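SnoaL-like domain-containing protein (PDB 2RFR) is of unknown function but belongs to the SnoaL-like, NTF2-like family with a cystatin-like fold, many relatives of which hold small molecules in a pocket beside a curved sheet. Local coordinates at residues 19-24 with 88-93; 31-36 with 80-85; 50-55 with 137-142; 101-106 with 117-122. One frame throughout, in Å; residues are numbered along the deposited sequence. Where two conformers were deposited one is given.

Interaction 1. Residues 19-24 with 88-93; sequences EEIREL and ATVTVE
Polar contact in this helix-to-strand pair is carried by R22, whose chain runs extended from CG to NE and brings the guanidinium to the backbone of A88. R22 NH2 donates to the carbonyl of A88 (NH2 to O 3.0 Å, N-H...O 146°), with the oxygen at the edge of the guanidinium and the donor in the carbonyl plane. R22 NE reaches the same oxygen only weakly, at 3.5 Å from A88 O. A water at that edge accepts from A88 N, 2.9 Å from the water oxygen, and weakly from R22 NE. Salt bridges to E19 and E23 of the third subunit meet the arginine's charge. Among the apolar contacts, V90 CG2 lies 3.8 Å above the centre of the R22 guanidinium, I21 CG2 meets V90 CG1 at 4.1 Å, and I21 CD1 touches V92 CG2 at 3.9 Å. An alanine here would remove the donors to A88 O and the partner of those two glutamates, and would probably loosen both the helix-strand join and the subunit contact. Long helix 5-33 packs on the sheet here, as in the cystatin-like (NTF2-like) fold, the segment axes 9.4 Å apart, and I21 also touches A97 of strand 96-109 and F125 of strand 112-128.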
loop_
_atom_site.group_PDB
_atom_site.type_symbol
_atom_site.label_atom_id
_atom_site.label_comp_id
_atom_site.label_asym_id
_atom_site.label_seq_id
_atom_site.Cartn_x
_atom_site.Cartn_y
_atom_site.Cartn_z
ATOM N N GLU A 19 -11.993 3.412 5.347
ATOM C CA GLU A 19 -11.773 3.351 3.923
ATOM C C GLU A 19 -11.692 4.767 3.340
ATOM O O GLU A 19 -10.907 5.026 2.403
ATOM C CB GLU A 19 -12.830 2.430 3.285
ATOM C CG GLU A 19 -12.892 2.417 1.805
ATOM C CD GLU A 19 -11.702 1.862 1.187
ATOM O OE1 GLU A 19 -10.933 1.176 1.844
ATOM O OE2 GLU A 19 -11.607 2.067 -0.022
ATOM N N GLU A 20 -12.482 5.704 3.853
ATOM C CA GLU A 20 -12.417 7.098 3.409
ATOM C C GLU A 20 -11.098 7.726 3.736
ATOM O O GLU A 20 -10.540 8.440 2.893
ATOM C CB GLU A 20 -13.526 7.921 4.044
ATOM C CG GLU A 20 -14.388 8.711 3.208
ATOM C CD GLU A 20 -15.452 9.506 3.951
ATOM O OE1 GLU A 20 -16.405 8.930 4.518
ATOM O OE2 GLU A 20 -15.265 10.721 3.940
ATOM N N ILE A 21 -10.612 7.474 4.921
ATOM C CA ILE A 21 -9.325 8.037 5.349
ATOM C C ILE A 21 -8.199 7.440 4.472
ATOM O O ILE A 21 -7.329 8.179 4.007
ATOM C CB ILE A 21 -9.121 7.775 6.824
ATOM C CG1 ILE A 21 -10.096 8.605 7.637
ATOM C CG2 ILE A 21 -7.647 8.047 7.235
ATOM C CD1 ILE A 21 -10.321 8.105 9.067
ATOM N N ARG A 22 -8.222 6.134 4.240
ATOM C CA ARG A 22 -7.219 5.523 3.375
ATOM C C ARG A 22 -7.264 6.088 1.970
ATOM O O ARG A 22 -6.219 6.266 1.310
ATOM C CB ARG A 22 -7.365 4.003 3.413
ATOM C CG ARG A 22 -6.882 3.431 4.756
ATOM C CD ARG A 22 -6.839 1.949 4.707
ATOM N NE ARG A 22 -5.930 1.462 5.765
ATOM C CZ ARG A 22 -6.355 1.000 6.919
ATOM N NH1 ARG A 22 -7.665 0.933 7.165
ATOM N NH2 ARG A 22 -5.514 0.565 7.849
ATOM N N GLU A 23 -8.468 6.352 1.456
ATOM C CA GLU A 23 -8.640 6.943 0.133
ATOM C C GLU A 23 -8.064 8.341 0.079
ATOM O O GLU A 23 -7.379 8.676 -0.907
ATOM C CB GLU A 23 -10.138 6.831 -0.298
ATOM C CG GLU A 23 -10.494 7.400 -1.585
ATOM C CD GLU A 23 -9.979 6.655 -2.806
ATOM O OE1 GLU A 23 -9.798 5.377 -2.889
ATOM O OE2 GLU A 23 -9.970 7.379 -3.792
ATOM N N LEU A 24 -8.223 9.180 1.111
ATOM C CA LEU A 24 -7.577 10.494 1.129
ATOM C C LEU A 24 -6.083 10.360 0.975
ATOM O O LEU A 24 -5.458 11.081 0.198
ATOM C CB LEU A 24 -7.849 11.258 2.453
ATOM C CG LEU A 24 -9.220 11.817 2.770
ATOM C CD1 LEU A 24 -9.239 12.380 4.179
ATOM C CD2 LEU A 24 -9.598 12.939 1.727
ATOM N N ALA A 88 -1.217 2.726 5.142
ATOM C CA ALA A 88 -1.285 3.427 6.424
ATOM C C ALA A 88 -1.893 2.565 7.497
ATOM O O ALA A 88 -2.819 1.791 7.241
ATOM C CB ALA A 88 -2.130 4.709 6.264
ATOM N N THR A 89 -1.414 2.740 8.720
ATOM C CA THR A 89 -2.179 2.330 9.913
ATOM C C THR A 89 -3.100 3.440 10.269
ATOM O O THR A 89 -2.671 4.578 10.259
ATOM C CB THR A 89 -1.240 1.952 11.081
ATOM O OG1 THR A 89 -2.048 1.624 12.226
ATOM C CG2 THR A 89 -0.283 2.986 11.455
ATOM N N VAL A 90 -4.356 3.144 10.603
ATOM C CA VAL A 90 -5.384 4.141 10.872
ATOM C C VAL A 90 -6.029 3.819 12.191
ATOM O O VAL A 90 -6.394 2.662 12.427
ATOM C CB VAL A 90 -6.418 4.154 9.725
ATOM C CG1 VAL A 90 -7.592 5.146 10.067
ATOM C CG2 VAL A 90 -5.781 4.518 8.387
ATOM N N THR A 91 -6.209 4.834 13.025
ATOM C CA THR A 91 -7.012 4.740 14.260
ATOM C C THR A 91 -8.090 5.818 14.240
ATOM O O THR A 91 -7.775 6.977 14.119
ATOM C CB THR A 91 -6.151 4.931 15.477
ATOM O OG1 THR A 91 -5.150 3.912 15.521
ATOM C CG2 THR A 91 -6.999 4.871 16.779
ATOM N N VAL A 92 -9.353 5.405 14.308
ATOM C CA VAL A 92 -10.481 6.301 14.401
ATOM C C VAL A 92 -10.956 6.395 15.836
ATOM O O VAL A 92 -11.110 5.375 16.511
ATOM C CB VAL A 92 -11.615 5.819 13.484
ATOM C CG1 VAL A 92 -12.866 6.708 13.609
ATOM C CG2 VAL A 92 -11.124 5.666 12.041
ATOM N N GLU A 93 -11.196 7.611 16.292
ATOM C CA GLU A 93 -11.752 7.883 17.601
ATOM C C GLU A 93 -12.882 8.896 17.431
ATOM O O GLU A 93 -12.662 10.079 17.425
ATOM C CB GLU A 93 -10.673 8.439 18.518
ATOM C CG GLU A 93 -9.556 7.449 18.804
HETATM O O HOH W 1 -3.654 2.489 3.573
#

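Interaction 2. Residues 31-36 with 80-85; sequences LADSGD and GCAHFL
The last turn of helix 5-33 ends beside the beginning of strand 81-93, with the CA atoms of D33 and A82 6.2 Å apart and G35, at positive phi, closing the helix in a Schellman motif. One carboxylate spans the gap. With CG of D33 anti to its carbonyl carbon (chi1 -72°), the two oxygens divide between the side chain and the backbone of a single residue, H83. D33 OD1 accepts from H83 ND1 at 2.7 Å in a nearly straight bond (165°). The oxygen lies in the plane of the imidazole, while the nitrogen approaches from above the carboxylate plane, the two flat groups being 45° apart. D33 OD2 turns its syn lone pair to the backbone N-H of H83, 2.8 Å from H83 N, and also has a hydrogen bond to H102 NE2 of the second subunit. Three bonds thus grip a buried carboxylate, which would be expected to favour its charged form, and the ND1 bond helps fix the rotation of the ring. The methyl of A32 sits 4.2 Å above the H83 ring plane, toward its rim. Backbone joins backbone through a water that donates to D33 O (2.8 Å from the water) and to C81 O. An alanine in place of D33 would remove the acceptor of all three bonds and would probably leave the imidazole less firmly oriented. Around this His-carboxylate pair, L76 of helix 71-79 packs on C81 and H83, L40 of helix 37-41 covers A32, and V105 of strand 96-109 lies against H83.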
loop_
_atom_site.group_PDB
_atom_site.type_symbol
_atom_site.label_atom_id
_atom_site.label_comp_id
_atom_site.label_asym_id
_atom_site.label_seq_id
_atom_site.Cartn_x
_atom_site.Cartn_y
_atom_site.Cartn_z
ATOM N N LEU A 31 -2.437 13.101 -7.028
ATOM C CA LEU A 31 -2.734 14.534 -7.222
ATOM C C LEU A 31 -1.487 15.355 -7.270
ATOM O O LEU A 31 -1.344 16.255 -8.099
ATOM C CB LEU A 31 -3.704 15.013 -6.161
ATOM C CG LEU A 31 -5.094 14.467 -6.184
ATOM C CD1 LEU A 31 -5.875 14.805 -4.919
ATOM C CD2 LEU A 31 -5.836 14.976 -7.365
ATOM N N ALA A 32 -0.510 15.044 -6.428
ATOM C CA ALA A 32 0.764 15.781 -6.427
ATOM C C ALA A 32 1.491 15.571 -7.720
ATOM O O ALA A 32 2.010 16.504 -8.327
ATOM C CB ALA A 32 1.619 15.347 -5.232
ATOM N N ASP A 33 1.564 14.328 -8.172
ATOM C CA ASP A 33 2.363 13.978 -9.351
ATOM C C ASP A 33 1.751 14.493 -10.645
ATOM O O ASP A 33 2.467 14.680 -11.599
ATOM C CB ASP A 33 2.595 12.467 -9.352
ATOM C CG ASP A 33 3.560 12.055 -8.285
ATOM O OD1 ASP A 33 4.433 12.871 -7.932
ATOM O OD2 ASP A 33 3.466 10.895 -7.822
ATOM N N SER A 34 0.423 14.708 -10.663
ATOM C CA SER A 34 -0.251 15.308 -11.823
ATOM C C SER A 34 -0.361 16.809 -11.711
ATOM O O SER A 34 -0.866 17.451 -12.601
ATOM C CB SER A 34 -1.607 14.671 -12.006
ATOM O OG SER A 34 -2.481 14.929 -10.914
ATOM N N GLY A 35 0.123 17.391 -10.621
ATOM C CA GLY A 35 0.062 18.828 -10.452
ATOM C C GLY A 35 -1.286 19.417 -10.140
ATOM O O GLY A 35 -1.514 20.583 -10.448
ATOM N N ASP A 36 -2.168 18.616 -9.583
ATOM C CA ASP A 36 -3.533 19.096 -9.332
ATOM C C ASP A 36 -3.568 19.751 -7.957
ATOM O O ASP A 36 -4.029 19.190 -6.961
ATOM C CB ASP A 36 -4.505 17.962 -9.430
ATOM C CG ASP A 36 -5.992 18.466 -9.462
ATOM O OD1 ASP A 36 -6.323 19.651 -9.049
ATOM O OD2 ASP A 36 -6.830 17.655 -9.918
ATOM N N GLY A 80 10.570 13.955 -13.508
ATOM C CA GLY A 80 9.871 12.700 -13.295
ATOM C C GLY A 80 9.948 12.296 -11.855
ATOM O O GLY A 80 11.015 12.054 -11.303
ATOM N N CYS A 81 8.778 12.243 -11.218
ATOM C CA CYS A 81 8.715 11.901 -9.813
ATOM C C CYS A 81 7.485 11.090 -9.483
ATOM O O CYS A 81 6.453 11.208 -10.138
ATOM C CB CYS A 81 8.766 13.155 -8.961
ATOM S SG CYS A 81 7.402 14.322 -9.115
ATOM N N ALA A 82 7.602 10.316 -8.441
ATOM C CA ALA A 82 6.485 9.604 -7.822
ATOM C C ALA A 82 6.505 9.876 -6.346
ATOM O O ALA A 82 7.496 9.623 -5.675
ATOM C CB ALA A 82 6.590 8.091 -8.073
ATOM N N HIS A 83 5.381 10.351 -5.833
ATOM C CA HIS A 83 5.149 10.531 -4.393
ATOM C C HIS A 83 4.418 9.297 -3.947
ATOM O O HIS A 83 3.189 9.186 -4.089
ATOM C CB HIS A 83 4.381 11.823 -4.112
ATOM C CG HIS A 83 5.241 13.032 -4.324
ATOM N ND1 HIS A 83 5.590 13.509 -5.574
ATOM C CD2 HIS A 83 5.900 13.811 -3.435
ATOM C CE1 HIS A 83 6.434 14.526 -5.430
ATOM N NE2 HIS A 83 6.631 14.738 -4.139
ATOM N N PHE A 84 5.212 8.323 -3.502
ATOM C CA PHE A 84 4.742 6.987 -3.202
ATOM C C PHE A 84 4.524 6.855 -1.716
ATOM O O PHE A 84 5.460 6.802 -0.913
ATOM C CB PHE A 84 5.774 5.982 -3.727
ATOM C CG PHE A 84 5.265 4.580 -3.911
ATOM C CD1 PHE A 84 4.601 3.922 -2.904
ATOM C CD2 PHE A 84 5.521 3.872 -5.051
ATOM C CE1 PHE A 84 4.219 2.662 -3.043
ATOM C CE2 PHE A 84 5.125 2.589 -5.203
ATOM C CZ PHE A 84 4.498 1.965 -4.196
ATOM N N LEU A 85 3.247 6.837 -1.318
ATOM C CA LEU A 85 2.853 6.670 0.099
ATOM C C LEU A 85 2.464 5.233 0.277
ATOM O O LEU A 85 1.714 4.675 -0.516
ATOM C CB LEU A 85 1.740 7.618 0.522
ATOM C CG LEU A 85 2.197 9.051 0.802
ATOM C CD1 LEU A 85 2.711 9.795 -0.430
ATOM C CD2 LEU A 85 1.000 9.845 1.387
HETATM O O HOH W 2 5.074 13.634 -11.684
#

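Interaction 3. Residues 50-55 with 137-142; sequences YAVVGF and RENALL
Strands 50-52 and 137-141 run parallel, their segment axes 4.7 Å apart and inclined by 17°, with Y50 paired to R137, A51 to E138 and V52 to N139. A51 supplies both of its backbone polar groups: A51 N donates to R137 O at 2.9 Å, almost along the C=O axis, and A51 O accepts from N139 N at 3.0 Å. V53 N then bonds to N139 O at 3.2 Å, just as the chain enters the type II turn from V52 to F55. On the face bearing Y50, V52, R137 and N139, the dominant meeting is between the tyrosine and the arginine. Both side chains leave anti to their own backbone N and point the same way, and the R137 chain is fully extended, so that R137 CD stands 3.8 Å from the Y50 ring centroid in a CH-pi contact. Farther out the ring and guanidinium planes are 8° apart, and Y50 OH lies 3.2 Å above the plane of the R137 guanidinium, over its centre and badly angled for its N-H groups. Beyond them, V52 CG1 touches N139 OD1 at 3.4 Å. R137 NH2 is used by N121 OD1, an acceptor shared with N139 ND2, and Y28 adds a cation-pi contact. Aromatic cover and the N121 bond together probably hold the buried arginine extended and balance its polarity, on the parallel strand pair of an otherwise antiparallel cystatin-like sheet.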
loop_
_atom_site.group_PDB
_atom_site.type_symbol
_atom_site.label_atom_id
_atom_site.label_comp_id
_atom_site.label_asym_id
_atom_site.label_seq_id
_atom_site.Cartn_x
_atom_site.Cartn_y
_atom_site.Cartn_z
ATOM N N TYR A 50 0.415 21.451 6.678
ATOM C CA TYR A 50 1.380 20.461 6.240
ATOM C C TYR A 50 2.753 20.954 6.682
ATOM O O TYR A 50 3.251 21.980 6.185
ATOM C CB TYR A 50 1.299 20.283 4.731
ATOM C CG TYR A 50 2.152 19.160 4.141
ATOM C CD1 TYR A 50 2.936 18.275 4.900
ATOM C CD2 TYR A 50 2.048 18.890 2.760
ATOM C CE1 TYR A 50 3.727 17.286 4.288
ATOM C CE2 TYR A 50 2.827 17.897 2.167
ATOM C CZ TYR A 50 3.646 17.083 2.945
ATOM O OH TYR A 50 4.444 16.079 2.397
ATOM N N ALA A 51 3.330 20.242 7.644
ATOM C CA ALA A 51 4.601 20.550 8.290
ATOM C C ALA A 51 5.641 19.517 7.925
ATOM O O ALA A 51 5.366 18.318 7.939
ATOM C CB ALA A 51 4.410 20.634 9.805
ATOM N N VAL A 52 6.820 19.990 7.590
ATOM C CA VAL A 52 7.973 19.153 7.262
ATOM C C VAL A 52 9.133 19.743 8.053
ATOM O O VAL A 52 9.369 20.928 8.001
ATOM C CB VAL A 52 8.274 19.084 5.736
ATOM C CG1 VAL A 52 9.457 18.145 5.508
ATOM C CG2 VAL A 52 7.038 18.628 4.950
ATOM N N VAL A 53 9.890 18.875 8.756
ATOM C CA VAL A 53 11.011 19.355 9.545
ATOM C C VAL A 53 11.924 20.203 8.678
ATOM O O VAL A 53 12.352 19.802 7.609
ATOM C CB VAL A 53 11.754 18.219 10.237
ATOM C CG1 VAL A 53 13.011 18.759 10.963
ATOM C CG2 VAL A 53 10.852 17.519 11.242
ATOM N N GLY A 54 12.271 21.380 9.145
ATOM C CA GLY A 54 13.197 22.242 8.419
ATOM C C GLY A 54 12.574 23.015 7.281
ATOM O O GLY A 54 13.310 23.603 6.501
ATOM N N PHE A 55 11.255 23.037 7.184
ATOM C CA PHE A 55 10.542 23.819 6.185
ATOM C C PHE A 55 9.565 24.707 6.860
ATOM O O PHE A 55 9.086 24.430 7.958
ATOM C CB PHE A 55 9.753 22.924 5.200
ATOM C CG PHE A 55 10.604 22.135 4.264
ATOM C CD1 PHE A 55 11.300 21.023 4.669
ATOM C CD2 PHE A 55 10.736 22.525 2.966
ATOM C CE1 PHE A 55 12.099 20.288 3.806
ATOM C CE2 PHE A 55 11.571 21.788 2.090
ATOM C CZ PHE A 55 12.222 20.685 2.510
ATOM N N ARG A 137 -0.716 17.230 8.545
ATOM C CA ARG A 137 0.236 16.188 8.150
ATOM C C ARG A 137 1.597 16.685 8.598
ATOM O O ARG A 137 1.943 17.840 8.363
ATOM C CB ARG A 137 0.245 16.011 6.629
ATOM C CG ARG A 137 1.219 14.926 6.122
ATOM C CD ARG A 137 1.195 14.847 4.634
ATOM N NE ARG A 137 2.228 13.904 4.185
ATOM C CZ ARG A 137 2.435 13.647 2.913
ATOM N NH1 ARG A 137 1.745 14.240 1.968
ATOM N NH2 ARG A 137 3.342 12.769 2.600
ATOM N N GLU A 138 2.373 15.785 9.202
ATOM C CA GLU A 138 3.742 16.057 9.590
ATOM C C GLU A 138 4.609 14.977 8.945
ATOM O O GLU A 138 4.308 13.803 8.997
ATOM C CB GLU A 138 3.887 15.953 11.110
ATOM C CG GLU A 138 3.119 17.025 11.889
ATOM C CD GLU A 138 3.044 16.778 13.343
ATOM O OE1 GLU A 138 3.077 15.636 13.804
ATOM O OE2 GLU A 138 2.834 17.755 14.055
ATOM N N ASN A 139 5.772 15.407 8.477
ATOM C CA ASN A 139 6.658 14.562 7.731
ATOM C C ASN A 139 8.113 14.874 8.127
ATOM O O ASN A 139 8.465 16.021 8.434
ATOM C CB ASN A 139 6.282 14.823 6.253
ATOM C CG ASN A 139 7.279 14.388 5.266
ATOM O OD1 ASN A 139 8.328 14.982 5.141
ATOM N ND2 ASN A 139 6.918 13.374 4.475
ATOM N N ALA A 140 8.961 13.845 8.182
ATOM C CA ALA A 140 10.376 14.015 8.507
ATOM C C ALA A 140 11.141 12.886 7.818
ATOM O O ALA A 140 10.645 11.763 7.654
ATOM C CB ALA A 140 10.611 13.980 10.004
ATOM N N LEU A 141 12.386 13.149 7.452
ATOM C CA LEU A 141 13.212 12.156 6.788
ATOM C C LEU A 141 13.627 11.036 7.731
ATOM O O LEU A 141 14.080 11.313 8.848
ATOM C CB LEU A 141 14.499 12.817 6.258
ATOM C CG LEU A 141 14.324 13.810 5.116
ATOM C CD1 LEU A 141 15.656 14.510 4.867
ATOM C CD2 LEU A 141 13.836 13.092 3.857
ATOM N N LEU A 142 13.625 9.804 7.232
ATOM C CA LEU A 142 14.177 8.667 7.935
ATOM C C LEU A 142 15.692 8.528 7.577
ATOM O O LEU A 142 16.157 7.617 6.920
ATOM C CB LEU A 142 13.362 7.421 7.586
ATOM C CG LEU A 142 12.008 7.395 8.315
ATOM C CD1 LEU A 142 11.022 6.453 7.598
ATOM C CD2 LEU A 142 12.188 6.975 9.755
#

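Interaction 4. Residues 101-106 with 117-122; sequences CHSVVF and RVSANR
The flat groups lie on both sides of this strand pair. The ring of F106 has V104 CG1 over one face, 3.6 Å above the plane and toward the rim. At the edge of the H102 ring, near its plane, is the carbonyl oxygen of S119, while the ring's NE2 is hydrogen-bonded to D33 of the third subunit. The amide of N121, on the side of the sheet with C101, S103, S119 and V105, is used edge-on: N121 ND2 donates to S103 OG at 2.9 Å, nearly straight (170°) and only 3° out of the amide plane. A weaker bond from N121 ND2 to C101 O, at 3.4 Å, takes up the second N-H. S103 presents its hydroxyl by placing OG between its own N and carbonyl carbon, the crowded position, and N121 OD1 is bonded to R137 and N139. These strands are the two arms of the beta hairpin 96-109 and 112-128, part of the bent sheet of the cystatin-like fold. Antiparallel pairs alternate along it, with C101-N121, S103-S119 and V105-R117 hydrogen-bonded and H102-A120 and V104-V118 not. The central exchange is tight: S119 N donates to S103 O at 2.8 Å, nearly along the C=O axis, and S103 N returns a 2.9 Å bond to S119 O from above the carbonyl plane. Toward the hairpin turn, V105 N bonds to R117 O at 2.9 Å, whereas the return from R117 N to V105 O is weak. V104 CG2 meets V118 CG2 at 4.2 Å on the face that A82 of the third subunit packs against.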
loop_
_atom_site.group_PDB
_atom_site.type_symbol
_atom_site.label_atom_id
_atom_site.label_comp_id
_atom_site.label_asym_id
_atom_site.label_seq_id
_atom_site.Cartn_x
_atom_site.Cartn_y
_atom_site.Cartn_z
ATOM N N CYS A 101 2.217 6.455 8.106
ATOM C CA CYS A 101 2.658 5.757 6.909
ATOM C C CYS A 101 4.087 6.247 6.594
ATOM O O CYS A 101 4.563 7.219 7.112
ATOM C CB CYS A 101 1.725 5.945 5.717
ATOM S SG CYS A 101 1.630 7.617 5.031
ATOM N N HIS A 102 4.671 5.517 5.678
ATOM C CA HIS A 102 5.934 5.921 5.073
ATOM C C HIS A 102 5.649 6.595 3.764
ATOM O O HIS A 102 4.651 6.298 3.084
ATOM C CB HIS A 102 6.813 4.713 4.810
ATOM C CG HIS A 102 7.212 3.946 6.016
ATOM N ND1 HIS A 102 6.524 2.834 6.453
ATOM C CD2 HIS A 102 8.212 4.128 6.885
ATOM C CE1 HIS A 102 7.148 2.352 7.526
ATOM N NE2 HIS A 102 8.171 3.135 7.821
ATOM N N SER A 103 6.552 7.449 3.311
ATOM C CA SER A 103 6.512 7.973 1.942
ATOM C C SER A 103 7.904 7.981 1.342
ATOM O O SER A 103 8.885 8.233 2.032
ATOM C CB SER A 103 5.865 9.356 1.925
ATOM O OG SER A 103 6.577 10.329 2.683
ATOM N N VAL A 104 7.963 7.672 0.076
ATOM C CA VAL A 104 9.182 7.756 -0.700
ATOM C C VAL A 104 8.909 8.646 -1.894
ATOM O O VAL A 104 7.921 8.416 -2.602
ATOM C CB VAL A 104 9.690 6.353 -1.155
ATOM C CG1 VAL A 104 10.960 6.489 -1.996
ATOM C CG2 VAL A 104 9.882 5.459 0.062
ATOM N N VAL A 105 9.779 9.604 -2.115
ATOM C CA VAL A 105 9.771 10.358 -3.343
ATOM C C VAL A 105 10.783 9.753 -4.272
ATOM O O VAL A 105 11.988 9.823 -4.005
ATOM C CB VAL A 105 10.045 11.873 -3.142
ATOM C CG1 VAL A 105 9.958 12.596 -4.478
ATOM C CG2 VAL A 105 9.106 12.463 -2.113
ATOM N N PHE A 106 10.319 9.100 -5.328
ATOM C CA PHE A 106 11.179 8.615 -6.383
ATOM C C PHE A 106 11.426 9.733 -7.395
ATOM O O PHE A 106 10.508 10.477 -7.714
ATOM C CB PHE A 106 10.585 7.397 -7.086
ATOM C CG PHE A 106 10.487 6.181 -6.213
ATOM C CD1 PHE A 106 11.565 5.299 -6.085
ATOM C CD2 PHE A 106 9.321 5.906 -5.498
ATOM C CE1 PHE A 106 11.444 4.228 -5.244
ATOM C CE2 PHE A 106 9.207 4.817 -4.680
ATOM C CZ PHE A 106 10.277 3.957 -4.563
ATOM N N ARG A 117 13.790 11.138 -1.382
ATOM C CA ARG A 117 13.515 11.289 0.052
ATOM C C ARG A 117 12.811 10.001 0.488
ATOM O O ARG A 117 12.025 9.425 -0.265
ATOM C CB ARG A 117 12.636 12.535 0.334
ATOM C CG ARG A 117 13.349 13.868 0.093
ATOM C CD ARG A 117 12.430 15.117 0.249
ATOM N NE ARG A 117 12.056 15.364 1.668
ATOM C CZ ARG A 117 12.715 16.139 2.548
ATOM N NH1 ARG A 117 13.825 16.798 2.192
ATOM N NH2 ARG A 117 12.222 16.339 3.800
ATOM N N VAL A 118 13.062 9.587 1.726
ATOM C CA VAL A 118 12.352 8.503 2.420
ATOM C C VAL A 118 11.963 9.073 3.768
ATOM O O VAL A 118 12.825 9.588 4.474
ATOM C CB VAL A 118 13.240 7.267 2.603
ATOM C CG1 VAL A 118 12.540 6.217 3.413
ATOM C CG2 VAL A 118 13.715 6.724 1.249
ATOM N N SER A 119 10.664 9.027 4.081
ATOM C CA SER A 119 10.104 9.787 5.197
ATOM C C SER A 119 9.086 9.028 5.983
ATOM O O SER A 119 8.397 8.121 5.473
ATOM C CB SER A 119 9.443 11.048 4.672
ATOM O OG SER A 119 10.378 11.858 3.915
ATOM N N ALA A 120 8.947 9.439 7.239
ATOM C CA ALA A 120 7.790 9.113 8.076
ATOM C C ALA A 120 6.742 10.158 7.940
ATOM O O ALA A 120 7.049 11.346 7.742
ATOM C CB ALA A 120 8.272 9.074 9.509
ATOM N N ASN A 121 5.473 9.758 8.113
ATOM C CA ASN A 121 4.372 10.710 8.135
ATOM C C ASN A 121 3.403 10.342 9.233
ATOM O O ASN A 121 3.054 9.184 9.408
ATOM C CB ASN A 121 3.535 10.673 6.842
ATOM C CG ASN A 121 4.310 10.956 5.608
ATOM O OD1 ASN A 121 4.322 12.069 5.134
ATOM N ND2 ASN A 121 5.074 9.973 5.124
ATOM N N ARG A 122 2.897 11.371 9.886
ATOM C CA ARG A 122 1.764 11.285 10.767
ATOM C C ARG A 122 0.709 12.255 10.302
ATOM O O ARG A 122 0.982 13.435 10.098
ATOM C CB ARG A 122 2.157 11.661 12.210
ATOM C CG ARG A 122 0.986 11.429 13.174
ATOM C CD ARG A 122 1.382 11.810 14.551
ATOM N NE ARG A 122 2.238 10.809 15.110
ATOM C CZ ARG A 122 2.048 10.207 16.270
ATOM N NH1 ARG A 122 0.991 10.484 17.025
ATOM N NH2 ARG A 122 2.955 9.339 16.686
#

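Overall arrangement
Interactions 1 and 2 both pair helix 5-33 with strand 81-93, with interaction 2 nested inside the loop that interaction 1 closes; their centres lie about 20 Å apart, on opposite sides of the chain's centre. Both close before interaction 4 opens. Interaction 3 crosses both along the chain and encloses interaction 4, its neighbour in the same mixed sheet, the two centres about 10 Å apart. Strands 81-93 and 96-109 are adjacent, so F84 O of interaction 2 bonds to V104 N of interaction 4, and A88 of interaction 1 packs on C101; L85 also packs on R137 of interaction 3. Because D33 of interaction 2 bonds to H102 of interaction 4 in another subunit, these contacts also join the three chains.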